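Local atomic coordinates of hypoxanthine-guanine phosphoribosyltransferase (Thermus thermophilus, PDB entry 3ACD), a protein that probably makes IMP or GMP from hypoxanthine or guanine and 5-phospho-alpha-D-ribose 1-diphosphate in purine salvage, using magnesium. Residues I50-L55 with L63-I68; V100-D103 with L109-S112; D103-G108 with V142-L147; A130-P135 with A154-Y159. One frame throughout, in Å; residues are numbered along the deposited sequence.

How the interactions relate
The four contacts open in numerical order along the chain. Interactions 2 and 3 share Asp103, with centres 6 Å apart, and interactions 3 and 4 alternate their segments. All four reach one parallel sheet of the phosphoribosyltransferase fold. Interaction 1 packs helix 49-56 on strand 64-70, outermost in the sheet within this chain, with its centre about 17 Å from that of interaction 4 and across the middle of the chain. Interactions 2, 3 and 4 line the IMP site: 100-103 with 109-112 holds the ribose and part of the phosphate, 103-108 supplies further phosphate donors, and 130-135 with 154-159 grips the base. Tyr159 OH and Asp54 OD2, probably hydrogen-bonded, tie interaction 4 back to helix 49-56.

Interaction 1 of 4, residues I50-L55 with L63-I68; sequences IFMADL and LTMDFI
Met52 leaves helix 49-56 with CG anti to the backbone N (chi1 178°) and then bends at chi2 (81°), which swings its terminal methyl out to Met65 on strand 64-70. Met65 starts with CG beside its own backbone N and runs straight on from there, presenting its flank instead of its end. The methyl CE of Met52 therefore sits over the length of the other thioether, 3.9 Å from Met65 CB and equally far from CG and SD, and the two side chains lie at a slant to one another. The Phe67 ring comes near the Met52 chain further back, Phe67 CE1 4.6 Å from Met52 CG, without quite touching it. The two elements belong to a beta-alpha-beta unit, strand 40-45, helix 49-56 and strand 64-70, so the methionines meet between the helix and the last strand of the unit. Cys43 and Val101 also pack against Met52, while Phe67 meets Phe49 of the second subunit edge-to-face and Met65 touches Arg168 of that subunit. Asp66 points away from the helix. Its OD1 takes the N-H of Phe67 at 2.9 Å, and OD2 is bonded to the backbone N of Arg90 and Leu91. With the carboxylate engaged on the far side, the two segments meet here through apolar contact, one flexible methyl group set against an equally pliable partner, with no polar bond to fix its direction.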
# COMPACT_ATOMS: atom_id res chain seq x y z
N ILE A 50 -0.29 2.30 -3.74
CA ILE A 50 -0.97 1.41 -4.68
C ILE A 50 0.01 0.98 -5.77
O ILE A 50 0.06 -0.20 -6.15
CB ILE A 50 -2.24 2.09 -5.27
CG1 ILE A 50 -3.25 2.32 -4.13
CG2 ILE A 50 -2.86 1.21 -6.35
CD1 ILE A 50 -4.63 2.79 -4.56
N PHE A 51 0.80 1.93 -6.26
CA PHE A 51 1.82 1.64 -7.26
C PHE A 51 2.75 0.57 -6.66
O PHE A 51 3.11 -0.41 -7.31
CB PHE A 51 2.60 2.92 -7.57
CG PHE A 51 3.81 2.72 -8.46
CD1 PHE A 51 3.74 1.92 -9.60
CD2 PHE A 51 5.00 3.40 -8.19
CE1 PHE A 51 4.84 1.80 -10.45
CE2 PHE A 51 6.10 3.28 -9.04
CZ PHE A 51 6.02 2.48 -10.17
N MET A 52 3.12 0.77 -5.40
CA MET A 52 3.98 -0.17 -4.68
C MET A 52 3.34 -1.56 -4.62
O MET A 52 3.97 -2.57 -4.94
CB MET A 52 4.24 0.34 -3.26
CG MET A 52 5.08 -0.59 -2.40
SD MET A 52 6.86 -0.45 -2.69
CE MET A 52 7.49 -1.24 -1.18
N ALA A 53 2.08 -1.61 -4.19
CA ALA A 53 1.36 -2.88 -4.08
C ALA A 53 1.33 -3.66 -5.39
O ALA A 53 1.54 -4.87 -5.41
CB ALA A 53 -0.07 -2.64 -3.58
N ASP A 54 1.07 -2.97 -6.50
CA ASP A 54 1.02 -3.64 -7.79
C ASP A 54 2.41 -3.99 -8.32
O ASP A 54 2.63 -5.07 -8.87
CB ASP A 54 0.30 -2.76 -8.82
CG ASP A 54 -1.18 -2.60 -8.51
OD1 ASP A 54 -1.66 -3.25 -7.56
OD2 ASP A 54 -1.85 -1.82 -9.21
N LEU A 55 3.36 -3.07 -8.13
CA LEU A 55 4.73 -3.27 -8.60
C LEU A 55 5.43 -4.47 -7.96
O LEU A 55 6.01 -5.30 -8.67
CB LEU A 55 5.57 -2.01 -8.35
CG LEU A 55 7.03 -2.07 -8.83
CD1 LEU A 55 7.06 -2.21 -10.34
CD2 LEU A 55 7.78 -0.81 -8.40
N LEU A 63 12.82 -10.10 -1.82
CA LEU A 63 13.04 -8.69 -1.53
C LEU A 63 12.39 -8.28 -0.22
O LEU A 63 11.50 -8.97 0.28
CB LEU A 63 12.49 -7.84 -2.68
CG LEU A 63 11.02 -8.03 -3.08
CD1 LEU A 63 10.11 -7.27 -2.12
CD2 LEU A 63 10.81 -7.51 -4.50
N THR A 64 12.84 -7.16 0.32
CA THR A 64 12.30 -6.62 1.56
C THR A 64 11.71 -5.25 1.25
O THR A 64 11.94 -4.69 0.17
CB THR A 64 13.39 -6.48 2.65
OG1 THR A 64 14.46 -5.66 2.17
CG2 THR A 64 13.94 -7.85 3.03
N MET A 65 10.94 -4.71 2.19
CA MET A 65 10.29 -3.43 1.98
C MET A 65 10.28 -2.57 3.23
O MET A 65 10.46 -3.07 4.35
CB MET A 65 8.83 -3.63 1.56
CG MET A 65 8.58 -4.62 0.43
SD MET A 65 6.78 -4.85 0.20
CE MET A 65 6.75 -6.29 -0.90
N ASP A 66 10.06 -1.28 3.03
CA ASP A 66 9.94 -0.34 4.13
C ASP A 66 9.08 0.81 3.61
O ASP A 66 8.85 0.94 2.40
CB ASP A 66 11.31 0.18 4.59
CG ASP A 66 11.32 0.54 6.06
OD1 ASP A 66 10.22 0.62 6.65
OD2 ASP A 66 12.41 0.75 6.63
N PHE A 67 8.58 1.62 4.54
CA PHE A 67 7.72 2.74 4.19
C PHE A 67 8.22 4.00 4.89
O PHE A 67 8.63 3.95 6.05
CB PHE A 67 6.28 2.45 4.62
CG PHE A 67 5.66 1.29 3.89
CD1 PHE A 67 4.86 1.51 2.77
CD2 PHE A 67 5.92 -0.02 4.28
CE1 PHE A 67 4.32 0.44 2.06
CE2 PHE A 67 5.38 -1.09 3.58
CZ PHE A 67 4.58 -0.86 2.47
N ILE A 68 8.20 5.12 4.18
CA ILE A 68 8.63 6.39 4.74
C ILE A 68 7.69 7.50 4.31
O ILE A 68 7.08 7.43 3.24
CB ILE A 68 10.05 6.75 4.27
CG1 ILE A 68 10.09 6.84 2.75
CG2 ILE A 68 11.04 5.71 4.78
CD1 ILE A 68 11.42 7.25 2.19

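Interaction 2 of 4, residues V100-D103 with L109-S112; sequences VVED and LTLS. With IMP (inosinic acid), chain B.
Glu102 and Thr110 approach each other beside the ribose-phosphate of IMP, Glu102 OE2 lying 4.3 Å from Thr110 CG2. Thr110 grips one phosphate oxygen twice: its backbone N and its OG1 both donate to IMP O2P, the hydroxyl at 2.7 Å and the N-H fairly straight at 162°. Asp103 takes the sugar in a bidentate grip, OD1 accepting from IMP O3' at 2.7 Å and OD2 from IMP O2' at 2.9 Å. A chi1 of 53°, with CG wedged between the backbone N and the carbonyl carbon, turns that carboxylate to the ribose. Replacing Asp103 with an alanine would probably leave both ribose hydroxyls without their acceptors and the sugar free to shift. The sequence from the end of strand 97-102 through to the start of helix 109-119 is the signature 5-phosphoribosyl-binding motif of the phosphoribosyltransferases, an acidic pair followed by a phosphate loop and a helix N-terminus. Asp103 is held in turn by the backbone N of Ile104, which meets OD1 from above the carboxylate plane. Glu102 folds back at chi2, and its OE1 receives a weak bond from the N-H of Asp103. One shell further out, Leu111 reaches with CD1 from the helix to the strand, 4.3 Å from Glu102 CG and 4.2 Å from Val100 CG1. Val100 continues this apolar layer along the helix to Leu114 and Leu118, and Val44 closes on it from strand 40-45.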
# COMPACT_ATOMS: atom_id res chain seq x y z
N VAL A 100 13.78 3.15 -4.59
CA VAL A 100 12.79 4.08 -4.05
C VAL A 100 11.56 3.99 -4.94
O VAL A 100 11.68 3.98 -6.17
CB VAL A 100 13.32 5.54 -4.08
CG1 VAL A 100 12.25 6.49 -3.56
CG2 VAL A 100 14.59 5.65 -3.25
N VAL A 101 10.38 3.90 -4.34
CA VAL A 101 9.14 3.81 -5.10
C VAL A 101 8.31 5.06 -4.82
O VAL A 101 7.77 5.24 -3.72
CB VAL A 101 8.34 2.54 -4.73
CG1 VAL A 101 7.07 2.47 -5.56
CG2 VAL A 101 9.20 1.30 -4.97
N GLU A 102 8.22 5.93 -5.83
CA GLU A 102 7.51 7.20 -5.74
C GLU A 102 6.25 7.22 -6.58
O GLU A 102 6.10 6.44 -7.52
CB GLU A 102 8.43 8.33 -6.20
CG GLU A 102 9.29 8.91 -5.11
CD GLU A 102 8.53 9.91 -4.27
OE1 GLU A 102 7.29 9.79 -4.17
OE2 GLU A 102 9.18 10.81 -3.70
N ASP A 103 5.33 8.13 -6.26
CA ASP A 103 4.10 8.24 -7.03
C ASP A 103 4.32 9.10 -8.26
O ASP A 103 4.13 8.64 -9.39
CB ASP A 103 2.95 8.82 -6.17
CG ASP A 103 3.30 10.14 -5.47
OD1 ASP A 103 4.47 10.59 -5.52
OD2 ASP A 103 2.39 10.72 -4.84
N LEU A 109 12.25 18.18 -6.00
CA LEU A 109 12.84 18.57 -4.72
C LEU A 109 12.75 17.47 -3.66
O LEU A 109 13.74 17.14 -3.01
CB LEU A 109 12.17 19.84 -4.20
CG LEU A 109 12.36 21.08 -5.08
CD1 LEU A 109 11.53 22.24 -4.53
CD2 LEU A 109 13.83 21.45 -5.13
N THR A 110 11.57 16.89 -3.49
CA THR A 110 11.39 15.84 -2.49
C THR A 110 12.29 14.63 -2.75
O THR A 110 12.98 14.16 -1.85
CB THR A 110 9.93 15.36 -2.42
OG1 THR A 110 9.09 16.48 -2.12
CG2 THR A 110 9.77 14.32 -1.33
N LEU A 111 12.27 14.13 -3.98
CA LEU A 111 13.10 12.98 -4.32
C LEU A 111 14.57 13.31 -4.12
O LEU A 111 15.34 12.47 -3.65
CB LEU A 111 12.84 12.54 -5.77
CG LEU A 111 13.63 11.33 -6.27
CD1 LEU A 111 13.40 10.14 -5.35
CD2 LEU A 111 13.19 11.00 -7.69
N SER A 112 14.97 14.53 -4.46
CA SER A 112 16.35 14.96 -4.31
C SER A 112 16.77 14.86 -2.84
O SER A 112 17.84 14.33 -2.52
CB SER A 112 16.53 16.40 -4.79
OG SER A 112 17.89 16.79 -4.71
P IMP B . 8.06 17.26 -5.94
O1P IMP B . 7.76 18.60 -6.48
O2P IMP B . 9.04 17.41 -4.68
O3P IMP B . 8.76 16.37 -7.08
O5' IMP B . 6.67 16.57 -5.49
C5' IMP B . 6.67 15.68 -4.38
C4' IMP B . 5.25 15.18 -4.07
O4' IMP B . 4.25 16.13 -4.53
C3' IMP B . 4.94 13.91 -4.89
O3' IMP B . 5.50 12.74 -4.29
C2' IMP B . 3.40 13.90 -4.83
O2' IMP B . 2.93 13.30 -3.62
C1' IMP B . 3.05 15.40 -4.86
N9 IMP B . 2.56 15.76 -6.21
C8 IMP B . 3.24 16.44 -7.20
N7 IMP B . 2.49 16.56 -8.26
C5 IMP B . 1.30 15.97 -8.03
C6 IMP B . 0.10 15.78 -8.79
O6 IMP B . 0.01 16.20 -9.93
N1 IMP B . -0.94 15.10 -8.20
C2 IMP B . -0.84 14.61 -6.92
N3 IMP B . 0.25 14.79 -6.21
C4 IMP B . 1.33 15.44 -6.71

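Interaction 3 of 4, residues D103-G108 with V142-L147; sequences DIVDTG and VPIHYL. With IMP (inosinic acid), chain B.
Val105 points from strand 104-105 straight at Val142 and Ile144, and each carbon from CB outward finds a partner. CB is 3.9 Å from Ile144 CD1. CG1, anti to the backbone N (chi1 -178°), goes to Val142 CG2 at 3.8 Å, and CG2, the other branch, presses on Ile144 CD1 at a snug 3.5 Å, both pairs meeting tip to tip. Leu111 of helix 109-119 and Ala130 of strand 125-130 pack against the same valine. This apolar footing lies under the phosphate-binding loop of the phosphoribosyltransferase fold, which runs over Asp106, Thr107 and Gly108. The N-H groups of Asp106 and Gly108 both donate to IMP O3P, and Thr107 gives its backbone N and its OG1 to IMP O1P, the hydroxyl at 2.7 Å. Gly108 sits at the N-cap of helix 109-119, its backbone (phi 92°) suited to glycine: a CB there would strike the preceding carbonyl and also lie tight against Val142 CG2. Its own carbonyl O rests 3.5 Å from Val142 CG1. On the ligand side of strand 104-105, Ile104 points the opposite way from Val105 and lays CG2 against the ligand between base and sugar, 3.6 Å from IMP C4 and also touching C2'.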
# COMPACT_ATOMS: atom_id res chain seq x y z
N ASP A 103 5.33 8.13 -6.26
CA ASP A 103 4.10 8.24 -7.03
C ASP A 103 4.32 9.10 -8.26
O ASP A 103 4.13 8.64 -9.39
CB ASP A 103 2.95 8.82 -6.17
CG ASP A 103 3.30 10.14 -5.47
OD1 ASP A 103 4.47 10.59 -5.52
OD2 ASP A 103 2.39 10.72 -4.84
N ILE A 104 4.76 10.34 -8.06
CA ILE A 104 4.99 11.25 -9.17
C ILE A 104 6.10 12.25 -8.85
O ILE A 104 6.16 12.79 -7.75
CB ILE A 104 3.70 12.01 -9.53
CG1 ILE A 104 3.95 12.99 -10.68
CG2 ILE A 104 3.18 12.76 -8.32
CD1 ILE A 104 2.67 13.60 -11.23
N VAL A 105 7.00 12.45 -9.81
CA VAL A 105 8.09 13.40 -9.64
C VAL A 105 7.65 14.69 -10.33
O VAL A 105 7.40 14.71 -11.54
CB VAL A 105 9.40 12.87 -10.26
CG1 VAL A 105 10.55 13.86 -10.03
CG2 VAL A 105 9.75 11.51 -9.65
N ASP A 106 7.53 15.75 -9.55
CA ASP A 106 7.10 17.05 -10.05
C ASP A 106 8.32 17.94 -10.19
O ASP A 106 9.01 17.88 -11.21
CB ASP A 106 6.07 17.65 -9.08
CG ASP A 106 5.46 18.94 -9.58
OD1 ASP A 106 5.58 19.25 -10.79
OD2 ASP A 106 4.85 19.65 -8.76
N THR A 107 8.61 18.76 -9.18
CA THR A 107 9.79 19.63 -9.25
C THR A 107 11.05 18.80 -9.00
O THR A 107 12.14 19.18 -9.42
CB THR A 107 9.74 20.77 -8.19
OG1 THR A 107 9.87 20.21 -6.88
CG2 THR A 107 8.43 21.54 -8.30
N GLY A 108 10.88 17.68 -8.30
CA GLY A 108 12.01 16.81 -8.00
C GLY A 108 12.68 17.11 -6.66
O GLY A 108 13.57 16.38 -6.24
N VAL A 142 16.80 14.78 -11.01
CA VAL A 142 16.82 13.56 -10.22
C VAL A 142 16.60 12.40 -11.18
O VAL A 142 15.89 12.52 -12.18
CB VAL A 142 15.71 13.56 -9.15
CG1 VAL A 142 16.01 14.61 -8.09
CG2 VAL A 142 14.36 13.83 -9.78
N PRO A 143 17.22 11.25 -10.90
CA PRO A 143 17.07 10.08 -11.76
C PRO A 143 15.80 9.28 -11.53
O PRO A 143 15.26 9.23 -10.42
CB PRO A 143 18.31 9.27 -11.42
CG PRO A 143 18.41 9.48 -9.94
CD PRO A 143 18.17 10.98 -9.80
N ILE A 144 15.31 8.67 -12.61
CA ILE A 144 14.14 7.81 -12.55
C ILE A 144 14.50 6.68 -13.50
O ILE A 144 14.43 6.83 -14.72
CB ILE A 144 12.85 8.49 -13.04
CG1 ILE A 144 12.57 9.75 -12.22
CG2 ILE A 144 11.67 7.52 -12.89
CD1 ILE A 144 11.28 10.47 -12.63
N HIS A 145 14.91 5.55 -12.93
CA HIS A 145 15.32 4.40 -13.73
C HIS A 145 14.15 3.59 -14.25
O HIS A 145 14.25 2.95 -15.30
CB HIS A 145 16.24 3.52 -12.89
CG HIS A 145 17.38 4.26 -12.26
ND1 HIS A 145 17.22 5.08 -11.17
CD2 HIS A 145 18.68 4.36 -12.62
CE1 HIS A 145 18.37 5.66 -10.88
NE2 HIS A 145 19.27 5.24 -11.75
N TYR A 146 13.05 3.61 -13.51
CA TYR A 146 11.85 2.88 -13.90
C TYR A 146 10.66 3.83 -13.83
O TYR A 146 10.06 4.03 -12.77
CB TYR A 146 11.66 1.69 -12.95
CG TYR A 146 12.88 0.81 -12.90
CD1 TYR A 146 13.21 -0.03 -13.96
CD2 TYR A 146 13.74 0.84 -11.80
CE1 TYR A 146 14.37 -0.81 -13.94
CE2 TYR A 146 14.90 0.07 -11.77
CZ TYR A 146 15.20 -0.75 -12.84
OH TYR A 146 16.35 -1.51 -12.80
N LEU A 147 10.33 4.41 -14.97
CA LEU A 147 9.23 5.36 -15.06
C LEU A 147 8.01 4.78 -15.74
O LEU A 147 8.10 4.17 -16.80
CB LEU A 147 9.69 6.60 -15.83
CG LEU A 147 8.61 7.66 -16.07
CD1 LEU A 147 8.11 8.21 -14.74
CD2 LEU A 147 9.18 8.78 -16.95
P IMP B . 8.06 17.26 -5.94
O1P IMP B . 7.76 18.60 -6.48
O2P IMP B . 9.04 17.41 -4.68
O3P IMP B . 8.76 16.37 -7.08
O5' IMP B . 6.67 16.57 -5.49
C5' IMP B . 6.67 15.68 -4.38
C4' IMP B . 5.25 15.18 -4.07
O4' IMP B . 4.25 16.13 -4.53
C3' IMP B . 4.94 13.91 -4.89
O3' IMP B . 5.50 12.74 -4.29
C2' IMP B . 3.40 13.90 -4.83
O2' IMP B . 2.93 13.30 -3.62
C1' IMP B . 3.05 15.40 -4.86
N9 IMP B . 2.56 15.76 -6.21
C8 IMP B . 3.24 16.44 -7.20
N7 IMP B . 2.49 16.56 -8.26
C5 IMP B . 1.30 15.97 -8.03
C6 IMP B . 0.10 15.78 -8.79
O6 IMP B . 0.01 16.20 -9.93
N1 IMP B . -0.94 15.10 -8.20
C2 IMP B . -0.84 14.61 -6.92
N3 IMP B . 0.25 14.79 -6.21
C4 IMP B . 1.33 15.44 -6.71

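Interaction 4 of 4, residues A130-P135 with A154-Y159; sequences ALLSKP and AYVYGY. With IMP (inosinic acid), chain B.
Lys134 and Ala154 close the purine end of the IMP pocket, where a polar bridge and an apolar seam join two chain segments running nearly antiparallel (171°) but too far apart to pair as strands. Lys134 NZ donates to Ala154 O at 3.3 Å from above the carbonyl plane, and the same ammonium reaches IMP O6 at 2.9 Å and IMP N7 at 3.2 Å, with a weak, long ion pair to Asp106 besides. A bend at chi3 (-67°) brings it to the base. Val156 completes the recognition with its backbone: its N gives a second bond to IMP O6, and its O accepts from IMP N1 at 2.6 Å. Together these read a 6-oxopurine with a protonated N1, the pattern common to hypoxanthine and guanine. Tyr155 lays one ring face over the base, IMP N1 standing 3.3 Å above the ring plane toward its rim, while its OH bonds to Asp162 O. A serine in place of Tyr155 would probably bare that side of the purine and leave the base free to tilt. Away from the ligand, Leu132 CD1 crosses Val156 CG2 at 3.8 Å, and Leu131 CD2 meets the Tyr159 ring obliquely at CD2, 3.4 Å away. Ile104 of strand 104-105 and Phe149 of strand 146-150 pack against Leu132, and Phe51 of helix 49-56 lies against both Leu131 and Tyr159, whose OH is bonded to Asp54 of that helix.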
# COMPACT_ATOMS: atom_id res chain seq x y z
N ALA A 130 9.15 5.33 -10.38
CA ALA A 130 8.11 6.33 -10.21
C ALA A 130 7.01 6.08 -11.23
O ALA A 130 7.29 5.80 -12.39
CB ALA A 130 8.68 7.73 -10.40
N LEU A 131 5.75 6.16 -10.80
CA LEU A 131 4.66 5.93 -11.74
C LEU A 131 4.59 7.04 -12.79
O LEU A 131 4.43 6.76 -13.97
CB LEU A 131 3.32 5.85 -11.00
CG LEU A 131 2.12 5.57 -11.91
CD1 LEU A 131 2.23 4.16 -12.51
CD2 LEU A 131 0.84 5.71 -11.12
N LEU A 132 4.73 8.29 -12.35
CA LEU A 132 4.63 9.43 -13.25
C LEU A 132 5.74 10.46 -13.07
O LEU A 132 6.43 10.48 -12.05
CB LEU A 132 3.29 10.14 -13.03
CG LEU A 132 2.01 9.32 -13.09
CD1 LEU A 132 0.86 10.13 -12.50
CD2 LEU A 132 1.71 8.91 -14.52
N SER A 133 5.88 11.33 -14.07
CA SER A 133 6.87 12.39 -14.03
C SER A 133 6.42 13.54 -14.92
O SER A 133 5.98 13.32 -16.05
CB SER A 133 8.24 11.89 -14.49
OG SER A 133 9.19 12.95 -14.46
N LYS A 134 6.52 14.76 -14.40
CA LYS A 134 6.16 15.98 -15.12
C LYS A 134 7.45 16.78 -15.29
O LYS A 134 7.68 17.77 -14.59
CB LYS A 134 5.13 16.78 -14.30
CG LYS A 134 3.81 16.05 -14.09
CD LYS A 134 2.78 16.89 -13.34
CE LYS A 134 3.20 17.15 -11.90
NZ LYS A 134 2.12 17.85 -11.13
N PRO A 135 8.31 16.36 -16.22
CA PRO A 135 9.59 17.01 -16.50
C PRO A 135 9.59 18.51 -16.78
O PRO A 135 10.59 19.18 -16.52
CB PRO A 135 10.16 16.18 -17.65
CG PRO A 135 8.93 15.70 -18.36
CD PRO A 135 8.05 15.29 -17.21
N ALA A 154 0.17 18.96 -15.28
CA ALA A 154 -1.23 18.94 -14.86
C ALA A 154 -1.33 18.31 -13.47
O ALA A 154 -0.47 17.51 -13.09
CB ALA A 154 -2.07 18.14 -15.85
N TYR A 155 -2.35 18.67 -12.71
CA TYR A 155 -2.51 18.07 -11.39
C TYR A 155 -3.30 16.79 -11.57
O TYR A 155 -4.47 16.81 -11.96
CB TYR A 155 -3.28 18.98 -10.43
CG TYR A 155 -3.27 18.42 -9.02
CD1 TYR A 155 -2.17 18.60 -8.19
CD2 TYR A 155 -4.32 17.61 -8.56
CE1 TYR A 155 -2.10 18.00 -6.94
CE2 TYR A 155 -4.26 17.01 -7.30
CZ TYR A 155 -3.14 17.20 -6.50
OH TYR A 155 -3.04 16.58 -5.27
N VAL A 156 -2.65 15.66 -11.30
CA VAL A 156 -3.28 14.36 -11.45
C VAL A 156 -3.68 13.77 -10.10
O VAL A 156 -3.20 14.18 -9.05
CB VAL A 156 -2.35 13.37 -12.18
CG1 VAL A 156 -2.00 13.89 -13.57
CG2 VAL A 156 -1.07 13.16 -11.36
N TYR A 157 -4.57 12.79 -10.14
CA TYR A 157 -5.00 12.12 -8.92
C TYR A 157 -5.58 10.75 -9.27
O TYR A 157 -5.80 10.44 -10.44
CB TYR A 157 -6.02 12.99 -8.16
CG TYR A 157 -7.29 13.32 -8.90
CD1 TYR A 157 -8.43 12.53 -8.75
CD2 TYR A 157 -7.36 14.42 -9.76
CE1 TYR A 157 -9.61 12.84 -9.42
CE2 TYR A 157 -8.53 14.74 -10.44
CZ TYR A 157 -9.65 13.94 -10.26
OH TYR A 157 -10.81 14.25 -10.94
N GLY A 158 -5.78 9.94 -8.24
CA GLY A 158 -6.28 8.59 -8.43
C GLY A 158 -5.13 7.61 -8.29
O GLY A 158 -3.97 8.03 -8.25
N TYR A 159 -5.43 6.32 -8.20
CA TYR A 159 -4.41 5.29 -8.08
C TYR A 159 -3.40 5.64 -6.97
O TYR A 159 -2.19 5.56 -7.17
CB TYR A 159 -3.68 5.13 -9.43
CG TYR A 159 -2.85 3.86 -9.57
CD1 TYR A 159 -3.46 2.62 -9.82
CD2 TYR A 159 -1.47 3.90 -9.43
CE1 TYR A 159 -2.69 1.46 -9.94
CE2 TYR A 159 -0.70 2.74 -9.54
CZ TYR A 159 -1.31 1.53 -9.80
OH TYR A 159 -0.53 0.39 -9.89
P IMP B . 8.06 17.26 -5.94
O1P IMP B . 7.76 18.60 -6.48
O2P IMP B . 9.04 17.41 -4.68
O3P IMP B . 8.76 16.37 -7.08
O5' IMP B . 6.67 16.57 -5.49
C5' IMP B . 6.67 15.68 -4.38
C4' IMP B . 5.25 15.18 -4.07
O4' IMP B . 4.25 16.13 -4.53
C3' IMP B . 4.94 13.91 -4.89
O3' IMP B . 5.50 12.74 -4.29
C2' IMP B . 3.40 13.90 -4.83
O2' IMP B . 2.93 13.30 -3.62
C1' IMP B . 3.05 15.40 -4.86
N9 IMP B . 2.56 15.76 -6.21
C8 IMP B . 3.24 16.44 -7.20
N7 IMP B . 2.49 16.56 -8.26
C5 IMP B . 1.30 15.97 -8.03
C6 IMP B . 0.10 15.78 -8.79
O6 IMP B . 0.01 16.20 -9.93
N1 IMP B . -0.94 15.10 -8.20
C2 IMP B . -0.84 14.61 -6.92
N3 IMP B . 0.25 14.79 -6.21
C4 IMP B . 1.33 15.44 -6.71